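Local coordinates for protein acyl-homoserine-lactone synthase (Mesorhizobium sp. ORS 3359, PDB 6WNS) that makes acyl-homoserine lactone quorum-sensing signals, probably joining the acyl group of a coenzyme A thioester to S-adenosylmethionine, at residues H80-V85 / G92-A97; F101-F106 / I141-E146. All coordinates share one frame; numbering follows the deposited sequence.

Contact 1 (H80-V85 / G92-A97)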
ATOM      1  N   HIS A  80     -12.388   0.568   6.299  1.00 48.45           N
ATOM      2  CA  HIS A  80     -11.244   0.872   5.430  1.00 48.85           C
ATOM      3  C   HIS A  80     -11.674   1.909   4.381  1.00 47.09           C
ATOM      4  O   HIS A  80     -12.834   2.377   4.454  1.00 50.82           O
ATOM      5  CB  HIS A  80     -10.649  -0.416   4.897  1.00 48.96           C
ATOM      6  CG  HIS A  80     -11.590  -1.208   4.054  1.00 50.97           C
ATOM      7  ND1 HIS A  80     -12.568  -2.017   4.632  1.00 51.82           N
ATOM      8  CD2 HIS A  80     -11.679  -1.412   2.727  1.00 55.14           C
ATOM      9  CE1 HIS A  80     -13.218  -2.664   3.669  1.00 55.70           C
ATOM     10  NE2 HIS A  80     -12.703  -2.298   2.520  1.00 55.13           N
ATOM     11  N   LEU A  81     -10.729   2.424   3.601  1.00 45.42           N
ATOM     12  CA  LEU A  81     -11.014   3.585   2.723  1.00 45.66           C
ATOM     13  C   LEU A  81     -12.177   3.235   1.770  1.00 46.10           C
ATOM     14  O   LEU A  81     -13.128   4.025   1.637  1.00 47.46           O
ATOM     15  CB  LEU A  81      -9.788   3.959   1.895  1.00 47.00           C
ATOM     16  CG  LEU A  81      -9.991   5.199   1.027  1.00 44.04           C
ATOM     17  CD1 LEU A  81     -10.102   6.436   1.890  1.00 46.22           C
ATOM     18  CD2 LEU A  81      -8.847   5.374   0.072  1.00 46.40           C
ATOM     19  N   MET A  82     -12.118   2.062   1.201  1.00 47.46           N
ATOM     20  CA  MET A  82     -13.124   1.661   0.181  1.00 51.76           C
ATOM     21  C   MET A  82     -14.455   1.473   0.870  1.00 55.91           C
ATOM     22  O   MET A  82     -15.475   1.788   0.218  1.00 61.55           O
ATOM     23  CB  MET A  82     -12.740   0.401  -0.599  1.00 55.86           C
ATOM     24  CG  MET A  82     -13.472   0.295  -1.948  1.00 60.64           C
ATOM     25  SD  MET A  82     -13.292  -1.282  -2.783  1.00 61.77           S
ATOM     26  CE  MET A  82     -11.517  -1.345  -3.029  1.00 61.38           C
ATOM     27  N   SER A  83     -14.464   1.022   2.129  1.00 52.13           N
ATOM     28  CA  SER A  83     -15.732   0.785   2.831  1.00 55.53           C
ATOM     29  C   SER A  83     -16.300   2.103   3.333  1.00 54.87           C
ATOM     30  O   SER A  83     -17.485   2.250   3.226  1.00 52.48           O
ATOM     31  CB  SER A  83     -15.614  -0.241   3.924  1.00 56.37           C
ATOM     32  OG  SER A  83     -15.142   0.305   5.127  1.00 52.81           O
ATOM     33  N   GLU A  84     -15.489   3.018   3.843  1.00 48.91           N
ATOM     34  CA  GLU A  84     -16.023   4.224   4.525  1.00 49.78           C
ATOM     35  C   GLU A  84     -16.148   5.415   3.571  1.00 53.07           C
ATOM     36  O   GLU A  84     -16.926   6.287   3.881  1.00 51.88           O
ATOM     37  CB  GLU A  84     -15.089   4.556   5.666  1.00 51.52           C
ATOM     38  CG  GLU A  84     -15.019   3.441   6.684  1.00 54.86           C
ATOM     39  CD  GLU A  84     -16.340   2.818   7.158  1.00 57.64           C
ATOM     40  OE1 GLU A  84     -17.103   3.488   7.852  1.00 56.85           O
ATOM     41  OE2 GLU A  84     -16.579   1.660   6.807  1.00 54.76           O
ATOM     42  N   VAL A  85     -15.320   5.495   2.526  1.00 50.96           N
ATOM     43  CA  VAL A  85     -15.232   6.689   1.650  1.00 51.61           C
ATOM     44  C   VAL A  85     -15.662   6.352   0.232  1.00 52.92           C
ATOM     45  O   VAL A  85     -16.464   7.104  -0.358  1.00 59.09           O
ATOM     46  CB  VAL A  85     -13.813   7.310   1.691  1.00 48.78           C
ATOM     47  CG1 VAL A  85     -13.748   8.599   0.885  1.00 51.91           C
ATOM     48  CG2 VAL A  85     -13.399   7.531   3.091  1.00 47.54           C
ATOM     49  N   GLY A  92     -21.224  -0.452  -4.070  1.00 76.97           N
ATOM     50  CA  GLY A  92     -21.790  -0.195  -2.730  1.00 76.13           C
ATOM     51  C   GLY A  92     -21.413  -1.317  -1.777  1.00 75.93           C
ATOM     52  O   GLY A  92     -21.598  -1.151  -0.523  1.00 75.95           O
ATOM     53  N   THR A  93     -20.786  -2.379  -2.317  1.00 75.93           N
ATOM     54  CA  THR A  93     -20.364  -3.552  -1.492  1.00 76.64           C
ATOM     55  C   THR A  93     -18.927  -3.959  -1.809  1.00 74.29           C
ATOM     56  O   THR A  93     -18.689  -4.853  -2.625  1.00 71.84           O
ATOM     57  CB  THR A  93     -21.338  -4.722  -1.709  1.00 81.77           C
ATOM     58  OG1 THR A  93     -21.368  -4.980  -3.189  1.00 79.17           O
ATOM     59  CG2 THR A  93     -22.705  -4.424  -1.133  1.00 86.05           C
ATOM     60  N   PRO A  94     -17.946  -3.297  -1.158  1.00 69.50           N
ATOM     61  CA  PRO A  94     -16.543  -3.674  -1.255  1.00 70.09           C
ATOM     62  C   PRO A  94     -16.327  -5.082  -0.728  1.00 69.28           C
ATOM     63  O   PRO A  94     -17.114  -5.572   0.094  1.00 72.69           O
ATOM     64  CB  PRO A  94     -15.767  -2.670  -0.367  1.00 65.73           C
ATOM     65  CG  PRO A  94     -16.789  -1.693   0.179  1.00 65.23           C
ATOM     66  CD  PRO A  94     -18.163  -2.194  -0.211  1.00 71.20           C
ATOM     67  N   PRO A  95     -15.316  -5.790  -1.266  1.00 69.48           N
ATOM     68  CA  PRO A  95     -14.985  -7.125  -0.804  1.00 70.87           C
ATOM     69  C   PRO A  95     -14.411  -7.085   0.626  1.00 70.74           C
ATOM     70  O   PRO A  95     -13.542  -6.278   0.918  1.00 63.39           O
ATOM     71  CB  PRO A  95     -14.006  -7.637  -1.864  1.00 72.33           C
ATOM     72  CG  PRO A  95     -13.377  -6.388  -2.427  1.00 69.75           C
ATOM     73  CD  PRO A  95     -14.493  -5.368  -2.408  1.00 70.13           C
ATOM     74  N   ARG A  96     -14.983  -7.915   1.498  1.00 70.43           N
ATOM     75  CA  ARG A  96     -14.714  -7.980   2.953  1.00 72.69           C
ATOM     76  C   ARG A  96     -14.584  -9.452   3.380  1.00 76.53           C
ATOM     77  O   ARG A  96     -15.559 -10.208   3.302  1.00 77.75           O
ATOM     78  CB  ARG A  96     -15.809  -7.205   3.700  1.00 75.06           C
ATOM     79  CG  ARG A  96     -16.026  -5.791   3.171  1.00 75.67           C
ATOM     80  CD  ARG A  96     -16.873  -4.912   4.064  1.00 72.43           C
ATOM     81  NE  ARG A  96     -16.101  -4.384   5.172  1.00 68.36           N
ATOM     82  CZ  ARG A  96     -16.476  -3.380   5.965  1.00 67.67           C
ATOM     83  NH1 ARG A  96     -17.629  -2.771   5.771  1.00 64.32           N
ATOM     84  NH2 ARG A  96     -15.686  -2.971   6.947  1.00 65.04           N
ATOM     85  N   ALA A  97     -13.403  -9.884   3.801  1.00 75.48           N
ATOM     86  CA  ALA A  97     -13.151 -11.299   4.156  1.00 75.08           C
ATOM     87  C   ALA A  97     -11.957 -11.260   5.073  1.00 73.16           C
ATOM     88  O   ALA A  97     -11.251 -10.275   4.992  1.00 67.49           O
ATOM     89  CB  ALA A  97     -12.842 -12.099   2.913  1.00 78.41           C
TER
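M82 and P94 form the close-packed part of this contact. The two side chains run alongside each other in opposite senses, with M82 SD 3.7 Å from P94 CB, while the next atom of the proline ring, CG, lies 3.8 Å from S83 CA and also close to the carbonyl oxygen of M82. CB of M82 points toward the loop, and chi1 (-159°) sets CG anti to the backbone N, 4.1 Å from P94 CB; further out SD also nears P95 CD. The short helix 81-84 and the proline-containing loop both belong to the connection between the neighbouring antiparallel strands 69-75 and 100-108 of the central sheet, and this contact folds that connection back on itself. On the solvent side the exposed R96 lies against its neighbours with no hydrogen bond across. Its guanidinium has one face over S83 CB, 3.7 Å from NH1, and R96 NE reaches the edge of the H80 ring, 3.7 Å from CE1, the two planes 76° apart. R96 NE hydrogen-bonds instead to the carbonyl of T76. S83 OG accepts from H80 N (3.0 Å) and donates to E84 OE2 (2.6 Å); an alanine here would probably leave that N-H without its acceptor and the E84 carboxylate freer to turn. H80 ND1 hydrogen-bonds to E78 O, whereas its buried NE2 has no polar partner.

Contact 2 (F101-F106 / I141-E146)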
ATOM      1  N   PHE A 101      -7.157  -7.883   2.438  1.00 59.67           N
ATOM      2  CA  PHE A 101      -6.711  -6.644   3.132  1.00 55.34           C
ATOM      3  C   PHE A 101      -6.747  -5.524   2.114  1.00 57.96           C
ATOM      4  O   PHE A 101      -6.640  -5.791   0.905  1.00 60.75           O
ATOM      5  CB  PHE A 101      -5.322  -6.781   3.760  1.00 56.65           C
ATOM      6  CG  PHE A 101      -5.305  -7.430   5.132  1.00 59.51           C
ATOM      7  CD1 PHE A 101      -4.703  -6.802   6.222  1.00 61.60           C
ATOM      8  CD2 PHE A 101      -5.972  -8.626   5.353  1.00 61.35           C
ATOM      9  CE1 PHE A 101      -4.678  -7.420   7.463  1.00 57.29           C
ATOM     10  CE2 PHE A 101      -5.932  -9.256   6.590  1.00 61.31           C
ATOM     11  CZ  PHE A 101      -5.282  -8.648   7.635  1.00 61.37           C
ATOM     12  N   GLU A 102      -6.976  -4.313   2.579  1.00 54.52           N
ATOM     13  CA  GLU A 102      -7.017  -3.149   1.660  1.00 52.73           C
ATOM     14  C   GLU A 102      -5.631  -2.522   1.691  1.00 50.54           C
ATOM     15  O   GLU A 102      -5.147  -2.268   2.791  1.00 48.57           O
ATOM     16  CB  GLU A 102      -8.114  -2.174   2.037  1.00 51.53           C
ATOM     17  CG  GLU A 102      -8.038  -0.952   1.154  1.00 49.96           C
ATOM     18  CD  GLU A 102      -8.793   0.258   1.620  1.00 46.09           C
ATOM     19  OE1 GLU A 102      -8.551   0.678   2.762  1.00 44.77           O
ATOM     20  OE2 GLU A 102      -9.652   0.779   0.803  1.00 50.42           O
ATOM     21  N   TRP A 103      -5.093  -2.251   0.503  1.00 51.03           N
ATOM     22  CA  TRP A 103      -3.868  -1.468   0.209  1.00 51.58           C
ATOM     23  C   TRP A 103      -4.200   0.024   0.146  1.00 49.31           C
ATOM     24  O   TRP A 103      -5.094   0.410  -0.663  1.00 50.86           O
ATOM     25  CB  TRP A 103      -3.294  -1.952  -1.111  1.00 52.45           C
ATOM     26  CG  TRP A 103      -1.995  -1.372  -1.560  1.00 52.89           C
ATOM     27  CD1 TRP A 103      -1.030  -0.745  -0.830  1.00 51.88           C
ATOM     28  CD2 TRP A 103      -1.472  -1.495  -2.894  1.00 54.71           C
ATOM     29  NE1 TRP A 103       0.050  -0.458  -1.637  1.00 51.43           N
ATOM     30  CE2 TRP A 103      -0.182  -0.929  -2.890  1.00 51.81           C
ATOM     31  CE3 TRP A 103      -1.937  -2.112  -4.072  1.00 57.53           C
ATOM     32  CZ2 TRP A 103       0.598  -0.867  -4.035  1.00 56.20           C
ATOM     33  CZ3 TRP A 103      -1.175  -2.046  -5.209  1.00 58.37           C
ATOM     34  CH2 TRP A 103       0.085  -1.438  -5.189  1.00 59.61           C
ATOM     35  N   THR A 104      -3.495   0.823   0.964  1.00 47.99           N
ATOM     36  CA  THR A 104      -3.531   2.294   0.860  1.00 48.47           C
ATOM     37  C   THR A 104      -2.084   2.801   0.960  1.00 48.23           C
ATOM     38  O   THR A 104      -1.186   2.053   1.423  1.00 43.28           O
ATOM     39  CB  THR A 104      -4.481   2.864   1.928  1.00 44.71           C
ATOM     40  OG1 THR A 104      -4.165   2.292   3.205  1.00 41.54           O
ATOM     41  CG2 THR A 104      -5.942   2.597   1.632  1.00 45.56           C
ATOM     42  N   ARG A 105      -1.892   4.077   0.663  1.00 47.19           N
ATOM     43  CA  ARG A 105      -0.646   4.806   1.011  1.00 44.26           C
ATOM     44  C   ARG A 105       0.577   4.136   0.384  1.00 47.12           C
ATOM     45  O   ARG A 105       1.543   3.926   1.073  1.00 46.95           O
ATOM     46  CB  ARG A 105      -0.625   4.976   2.522  1.00 39.79           C
ATOM     47  CG  ARG A 105      -1.876   5.692   3.011  1.00 41.14           C
ATOM     48  CD  ARG A 105      -2.392   6.923   2.257  1.00 43.14           C
ATOM     49  NE  ARG A 105      -3.383   7.630   3.082  1.00 41.32           N
ATOM     50  CZ  ARG A 105      -3.055   8.599   3.930  1.00 42.29           C
ATOM     51  NH1 ARG A 105      -1.885   9.203   3.807  1.00 43.81           N
ATOM     52  NH2 ARG A 105      -3.980   9.150   4.690  1.00 38.77           N
ATOM     53  N   PHE A 106       0.515   3.821  -0.905  1.00 45.09           N
ATOM     54  CA  PHE A 106       1.710   3.401  -1.651  1.00 47.98           C
ATOM     55  C   PHE A 106       2.541   4.639  -1.924  1.00 49.19           C
ATOM     56  O   PHE A 106       1.972   5.621  -2.414  1.00 51.19           O
ATOM     57  CB  PHE A 106       1.349   2.757  -2.979  1.00 51.77           C
ATOM     58  CG  PHE A 106       2.538   2.518  -3.864  1.00 55.14           C
ATOM     59  CD1 PHE A 106       3.368   1.425  -3.656  1.00 60.25           C
ATOM     60  CD2 PHE A 106       2.827   3.400  -4.896  1.00 60.59           C
ATOM     61  CE1 PHE A 106       4.429   1.182  -4.525  1.00 61.55           C
ATOM     62  CE2 PHE A 106       3.905   3.174  -5.738  1.00 64.53           C
ATOM     63  CZ  PHE A 106       4.689   2.054  -5.557  1.00 68.05           C
ATOM     64  N   ILE A 141      -5.830  -8.581  -2.245  1.00 69.95           N
ATOM     65  CA  ILE A 141      -5.660  -7.164  -1.770  1.00 66.43           C
ATOM     66  C   ILE A 141      -6.601  -6.274  -2.583  1.00 66.01           C
ATOM     67  O   ILE A 141      -6.533  -6.396  -3.930  1.00 72.81           O
ATOM     68  CB  ILE A 141      -4.213  -6.683  -1.950  1.00 67.77           C
ATOM     69  CG1 ILE A 141      -3.248  -7.444  -1.043  1.00 67.97           C
ATOM     70  CG2 ILE A 141      -4.129  -5.168  -1.696  1.00 64.59           C
ATOM     71  CD1 ILE A 141      -1.871  -7.591  -1.666  1.00 72.35           C
ATOM     72  N   SER A 142      -7.508  -5.506  -1.804  1.00 62.01           N
ATOM     73  CA  SER A 142      -8.418  -4.517  -2.432  1.00 62.71           C
ATOM     74  C   SER A 142      -7.721  -3.158  -2.430  1.00 59.62           C
ATOM     75  O   SER A 142      -6.856  -2.948  -1.544  1.00 58.07           O
ATOM     76  CB  SER A 142      -9.770  -4.464  -1.796  1.00 62.88           C
ATOM     77  OG  SER A 142      -9.699  -4.056  -0.454  1.00 60.10           O
ATOM     78  N   VAL A 143      -8.017  -2.301  -3.414  1.00 61.82           N
ATOM     79  CA  VAL A 143      -7.335  -0.972  -3.512  1.00 58.92           C
ATOM     80  C   VAL A 143      -8.183  -0.024  -4.348  1.00 60.56           C
ATOM     81  O   VAL A 143      -8.855  -0.427  -5.335  1.00 56.92           O
ATOM     82  CB  VAL A 143      -5.916  -1.146  -4.077  1.00 61.25           C
ATOM     83  CG1 VAL A 143      -5.961  -1.668  -5.525  1.00 69.58           C
ATOM     84  CG2 VAL A 143      -5.052   0.098  -3.995  1.00 58.69           C
ATOM     85  N   VAL A 144      -8.094   1.232  -3.989  1.00 52.52           N
ATOM     86  CA  VAL A 144      -8.623   2.391  -4.742  1.00 53.25           C
ATOM     87  C   VAL A 144      -7.378   3.096  -5.288  1.00 57.68           C
ATOM     88  O   VAL A 144      -6.464   3.430  -4.462  1.00 50.19           O
ATOM     89  CB  VAL A 144      -9.425   3.323  -3.800  1.00 53.50           C
ATOM     90  CG1 VAL A 144      -9.940   4.543  -4.584  1.00 53.86           C
ATOM     91  CG2 VAL A 144     -10.566   2.610  -3.065  1.00 54.52           C
ATOM     92  N   CYS A 145      -7.244   3.171  -6.589  1.00 55.55           N
ATOM     93  CA  CYS A 145      -6.033   3.706  -7.232  1.00 55.60           C
ATOM     94  C   CYS A 145      -6.449   4.476  -8.491  1.00 58.11           C
ATOM     95  O   CYS A 145      -7.665   4.416  -8.937  1.00 57.77           O
ATOM     96  CB  CYS A 145      -5.038   2.599  -7.530  1.00 59.84           C
ATOM     97  SG  CYS A 145      -5.806   1.383  -8.617  1.00 67.76           S
ATOM     98  N   GLU A 146      -5.503   5.278  -8.976  1.00 56.59           N
ATOM     99  CA  GLU A 146      -5.665   6.004 -10.243  1.00 58.15           C
ATOM    100  C   GLU A 146      -5.908   4.975 -11.361  1.00 60.62           C
ATOM    101  O   GLU A 146      -5.336   3.890 -11.294  1.00 60.33           O
ATOM    102  CB  GLU A 146      -4.447   6.874 -10.486  1.00 59.09           C
ATOM    103  CG  GLU A 146      -4.562   8.099  -9.611  1.00 61.76           C
ATOM    104  CD  GLU A 146      -3.782   9.340 -10.025  1.00 65.79           C
ATOM    105  OE1 GLU A 146      -4.258  10.111 -10.892  1.00 73.29           O
ATOM    106  OE2 GLU A 146      -2.766   9.571  -9.363  1.00 70.36           O
TER
HETATM  107  O   HOH W   1      -7.555   1.636  -1.160  1.00 46.00           O
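S142 is gripped between F101 and W103 by two backbone hydrogen bonds, with F101 paired to I141 and E102 to S142 in parallel register. S142 N donates to F101 O at 2.9 Å, and S142 O receives W103 N at 2.8 Å. The alpha carbons of I141 and E102 add CA-H...O contacts to the same two carbonyl oxygens. Direct bonding stops there. W103 O and V144 N stand 4.6 Å apart, and a water bridges them, donating to W103 O at 2.8 Å and accepting from V144 N at 2.9 Å; its bond to E102 OE2 is weak. Apolar contacts lie on the face bearing I141, W103 and V143. I141 CG2 meets W103 CB at 3.4 Å. CG of W103 is anti to the backbone N (chi1 -176°), which starts the indole alongside V143 CG2, 3.8 Å from CE3. W103 also packs on L126 and L129 of helix 121-135, V143 on L177 and I179 of strand 174-180. On the other face S142 OG, 3.5 Å from E102 CB, is buried without a polar partner, whereas the E102 carboxylate is held by the start of helix 81-84, M82 included. The segment axes make an angle of 36°, and the bonding changes at W103 O, consistent with the V-shaped opening between central parallel strands in the acetyltransferase-like fold, where relatives bind the acyl-pantetheine arm. The water bridge thus marks where the strands begin to part.

In the fold
The two contacts follow one another along the chain, with contact 1 complete before contact 2 begins, and their centres lie about 11 Å apart. Contact 1 sits near the periphery, about 15 Å from the centre of the chain, in the connection leading into strand 100-108; contact 2 is about 6 Å from that centre, within the seven-stranded mixed sheet. They touch directly: E102 receives M82 N at OE2 (2.8 Å) and L81 N at OE1, probable hydrogen bonds, and M82 CE packs against V143 O. The connection that leads into strand 100-108 is thereby probably held in place beside the opening where relatives bind the acyl-pantetheine arm.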